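Local coordinates for protein putative HTH-type transcriptional regulator PH0061 (Pyrococcus horikoshii, PDB 2DBB) that probably binds DNA in a sequence-specific way through a winged helix-turn-helix domain and regulates transcription as a member of the AsnC family, at residues I44-L47 against K48-I52; E121-I124 against S125-L128. One frame throughout, in Å; residues are numbered along the deposited sequence.

Interaction 1. Residues I44-L47 against K48-I52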
# COMPACT_ATOMS: atom_id res chain seq x y z
N ILE B 44 -1.21 -19.50 -11.36
CA ILE B 44 -1.61 -18.75 -10.17
C ILE B 44 -1.30 -19.54 -8.91
O ILE B 44 -0.88 -18.98 -7.90
CB ILE B 44 -3.11 -18.42 -10.20
CG1 ILE B 44 -3.36 -17.34 -11.24
CG2 ILE B 44 -3.58 -17.97 -8.81
CD1 ILE B 44 -4.81 -16.91 -11.33
N ASP B 45 -1.50 -20.85 -8.98
CA ASP B 45 -1.25 -21.70 -7.83
C ASP B 45 0.23 -21.69 -7.46
O ASP B 45 0.59 -21.63 -6.28
CB ASP B 45 -1.71 -23.13 -8.12
CG ASP B 45 -2.22 -23.82 -6.88
OD1 ASP B 45 -1.44 -24.56 -6.24
OD2 ASP B 45 -3.40 -23.61 -6.55
N LYS B 46 1.09 -21.73 -8.47
CA LYS B 46 2.53 -21.72 -8.22
C LYS B 46 2.93 -20.36 -7.64
O LYS B 46 3.73 -20.29 -6.70
CB LYS B 46 3.29 -21.97 -9.52
CG LYS B 46 4.77 -22.27 -9.33
CD LYS B 46 4.97 -23.49 -8.44
CE LYS B 46 6.45 -23.86 -8.33
NZ LYS B 46 6.66 -25.05 -7.46
N LEU B 47 2.37 -19.29 -8.19
CA LEU B 47 2.68 -17.95 -7.70
C LEU B 47 2.34 -17.82 -6.22
O LEU B 47 3.08 -17.21 -5.46
CB LEU B 47 1.92 -16.90 -8.52
CG LEU B 47 2.30 -16.80 -10.00
CD1 LEU B 47 1.48 -15.71 -10.68
CD2 LEU B 47 3.78 -16.50 -10.14
N LYS B 48 1.21 -18.40 -5.82
CA LYS B 48 0.80 -18.33 -4.42
C LYS B 48 1.69 -19.20 -3.56
O LYS B 48 2.07 -18.81 -2.45
CB LYS B 48 -0.66 -18.78 -4.27
CG LYS B 48 -1.67 -17.91 -5.01
CD LYS B 48 -3.10 -18.15 -4.54
CE LYS B 48 -3.50 -19.61 -4.68
NZ LYS B 48 -4.88 -19.87 -4.16
N LYS B 49 2.04 -20.38 -4.06
CA LYS B 49 2.89 -21.30 -3.32
C LYS B 49 4.27 -20.68 -3.07
O LYS B 49 4.84 -20.83 -1.99
CB LYS B 49 3.07 -22.61 -4.09
CG LYS B 49 3.77 -23.70 -3.29
CD LYS B 49 4.11 -24.91 -4.16
CE LYS B 49 4.65 -26.07 -3.32
NZ LYS B 49 5.82 -25.68 -2.47
N LEU B 50 4.78 -19.97 -4.07
CA LEU B 50 6.09 -19.33 -3.98
C LEU B 50 6.07 -17.99 -3.24
O LEU B 50 7.10 -17.33 -3.12
CB LEU B 50 6.65 -19.11 -5.39
CG LEU B 50 6.98 -20.37 -6.19
CD1 LEU B 50 7.38 -20.00 -7.61
CD2 LEU B 50 8.10 -21.12 -5.49
N GLY B 51 4.90 -17.59 -2.75
CA GLY B 51 4.81 -16.33 -2.04
C GLY B 51 4.91 -15.10 -2.93
O GLY B 51 5.03 -13.98 -2.43
N ILE B 52 4.89 -15.30 -4.25
CA ILE B 52 4.97 -14.16 -5.16
C ILE B 52 3.70 -13.32 -5.00
O ILE B 52 3.76 -12.09 -4.98
CB ILE B 52 5.18 -14.63 -6.61
CG1 ILE B 52 6.53 -15.36 -6.69
CG2 ILE B 52 5.13 -13.44 -7.57
CD1 ILE B 52 6.91 -15.85 -8.08
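L47 meets I52 just past the end of helix 37-49, its CD2 lying 3.8 Å from CD1 of I52 where the two side chains cross. The helix has ended by L50, and G51, with phi 72°, is the first residue to leave helical geometry. The chain turns back there in a Schellman motif, held by two bonds into the last turn: G51 N to K48 O at 3.1 Å, and a weak, bent one from I52 N to L47 O at 2.9 Å. The meeting of L47 and I52 is the apolar contact that accompanies this motif, made across it by the residue after the glycine and one of the last turn; both are buried. L47 also rests on I53 and on D11 of helix 9-18, while I52 packs on L65 of the second subunit.

K48 leaves the helix on another side. With CG turned beside its own backbone N (chi1 -62°), the chain runs back past I44, and CG comes within 3.2 Å of I44 O, the carbonyl that also receives K48 N. A bend at chi3 carries NZ to 4.7 Å from D45 OD2, too far for a salt bridge, though the opposite charges may attract weakly.

The first torsion of K46 sets its CG 3.9 Å from CD1 of L50, and a bend at chi2 (59°) brings CE to 4.0 Å from the same L50 methyl. L50 N bonds to K46 O at 2.8 Å. The chemistry is thus divided: the lysines lie on the exposed side, whereas buried L47 and I52 close the C-terminal end of helix 37-49, just beyond the predicted helix-turn-helix motif.

Interaction 2. Residues E121-I124 against S125-L128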
# COMPACT_ATOMS: atom_id res chain seq x y z
N GLU B 121 -5.41 11.06 17.74
CA GLU B 121 -4.29 11.46 18.59
C GLU B 121 -4.09 10.50 19.76
O GLU B 121 -2.96 10.21 20.14
CB GLU B 121 -4.48 12.88 19.13
CG GLU B 121 -5.74 13.09 19.95
CD GLU B 121 -5.72 14.41 20.72
OE1 GLU B 121 -5.47 15.46 20.09
OE2 GLU B 121 -5.94 14.38 21.95
N ASN B 122 -5.19 10.00 20.32
CA ASN B 122 -5.09 9.06 21.43
C ASN B 122 -4.41 7.80 20.92
O ASN B 122 -3.52 7.25 21.57
CB ASN B 122 -6.47 8.68 21.96
CG ASN B 122 -7.05 9.73 22.89
OD1 ASN B 122 -8.11 9.53 23.47
ND2 ASN B 122 -6.35 10.85 23.04
N LEU B 123 -4.83 7.35 19.74
CA LEU B 123 -4.27 6.15 19.14
C LEU B 123 -2.80 6.31 18.80
O LEU B 123 -2.02 5.37 18.95
CB LEU B 123 -5.07 5.76 17.89
CG LEU B 123 -4.67 4.41 17.27
CD1 LEU B 123 -4.66 3.34 18.36
CD2 LEU B 123 -5.65 4.04 16.17
N ILE B 124 -2.42 7.50 18.34
CA ILE B 124 -1.03 7.75 17.99
C ILE B 124 -0.16 7.68 19.24
O ILE B 124 0.93 7.10 19.22
CB ILE B 124 -0.85 9.13 17.31
CG1 ILE B 124 -1.44 9.07 15.89
CG2 ILE B 124 0.62 9.51 17.25
CD1 ILE B 124 -1.41 10.40 15.14
N SER B 125 -0.65 8.26 20.33
CA SER B 125 0.07 8.25 21.60
C SER B 125 0.26 6.82 22.07
O SER B 125 1.32 6.46 22.56
CB SER B 125 -0.69 9.03 22.67
OG SER B 125 -0.85 10.38 22.27
N GLU B 126 -0.78 6.00 21.93
CA GLU B 126 -0.68 4.61 22.34
C GLU B 126 0.39 3.91 21.53
O GLU B 126 1.22 3.19 22.07
CB GLU B 126 -2.01 3.88 22.15
CG GLU B 126 -3.11 4.31 23.09
CD GLU B 126 -4.01 3.15 23.46
OE1 GLU B 126 -4.49 2.44 22.55
OE2 GLU B 126 -4.24 2.94 24.68
N PHE B 127 0.36 4.12 20.22
CA PHE B 127 1.34 3.50 19.34
C PHE B 127 2.76 3.92 19.70
O PHE B 127 3.66 3.09 19.80
CB PHE B 127 1.07 3.85 17.87
CG PHE B 127 2.13 3.34 16.94
CD1 PHE B 127 2.23 1.99 16.64
CD2 PHE B 127 3.08 4.21 16.42
CE1 PHE B 127 3.25 1.50 15.84
CE2 PHE B 127 4.12 3.74 15.62
CZ PHE B 127 4.20 2.38 15.33
N LEU B 128 2.95 5.22 19.89
CA LEU B 128 4.28 5.75 20.20
C LEU B 128 4.87 5.20 21.50
O LEU B 128 6.09 5.07 21.61
CB LEU B 128 4.23 7.28 20.23
CG LEU B 128 3.86 7.91 18.88
CD1 LEU B 128 3.70 9.41 19.01
CD2 LEU B 128 4.92 7.57 17.84
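S125 grips E121 O twice, through its backbone N and through its hydroxyl, each at 3.0 Å from that oxygen. The two donors arrive from opposite faces of the carbonyl plane, OG tilted 29° from it and N 28°, so neither displaces the other. The hydroxyl gets there because OG sits beside the serine's own N (chi1 -61°), folded back along the preceding turn, and serves as the donor. Ordinary helical bonds follow, E126 N to N122 O, F127 N to L123 O and L128 N to I124 O, the last being 2.8 Å long. The carboxylate of E121 points elsewhere, its OE2 forming a salt bridge with K118 one turn earlier.

Packing is concentrated on I124 and L128, which lie side by side and point the same way. The CG2 branch of I124 touches CD1 of L128 at 3.5 Å, and CG of L128 passes 3.1 Å from I124 O. Their shared direction brings them to strand 134-148, I124 on V139 and L141 and L128 on V137. With an alanine at L128, CG2 of I124 would probably lose the methyl it lies against, and a gap would be likely to open towards V137. F127 is buried on L111, I92 and Y94.

Helix 117-129 is the second helix of a ferredoxin-like domain, as in the ligand-binding domains of AsnC/Lrp relatives. In this part of it L123, I124, F127 and L128 face the sheet and neighbouring loops, while N122, S125 and E126 are exposed, and on that outer face the serine hydroxyl gives the E121 carbonyl its second donor.

From the N terminus, the chain passes through helices 9-18 and 26-32 before helix 37-49, whose end carries interaction 1. Strand 53-60 then connects the predicted helix-turn-helix part to strand 67-76, the first strand of the antiparallel sheet. Helix 79-89 and strands 95-102 and 107-114 come before helix 117-129, which contains interaction 2, and strand 134-148 follows it. Each contact joins adjoining segments, so neither closes a long loop; they stand in series, without nesting or crossing. The centres of interaction 1 and interaction 2 are about 37 Å apart, on opposite sides of the chain's centre. Interaction 1 ties a helix end to its exit, and interaction 2 stays within one helix against the sheet.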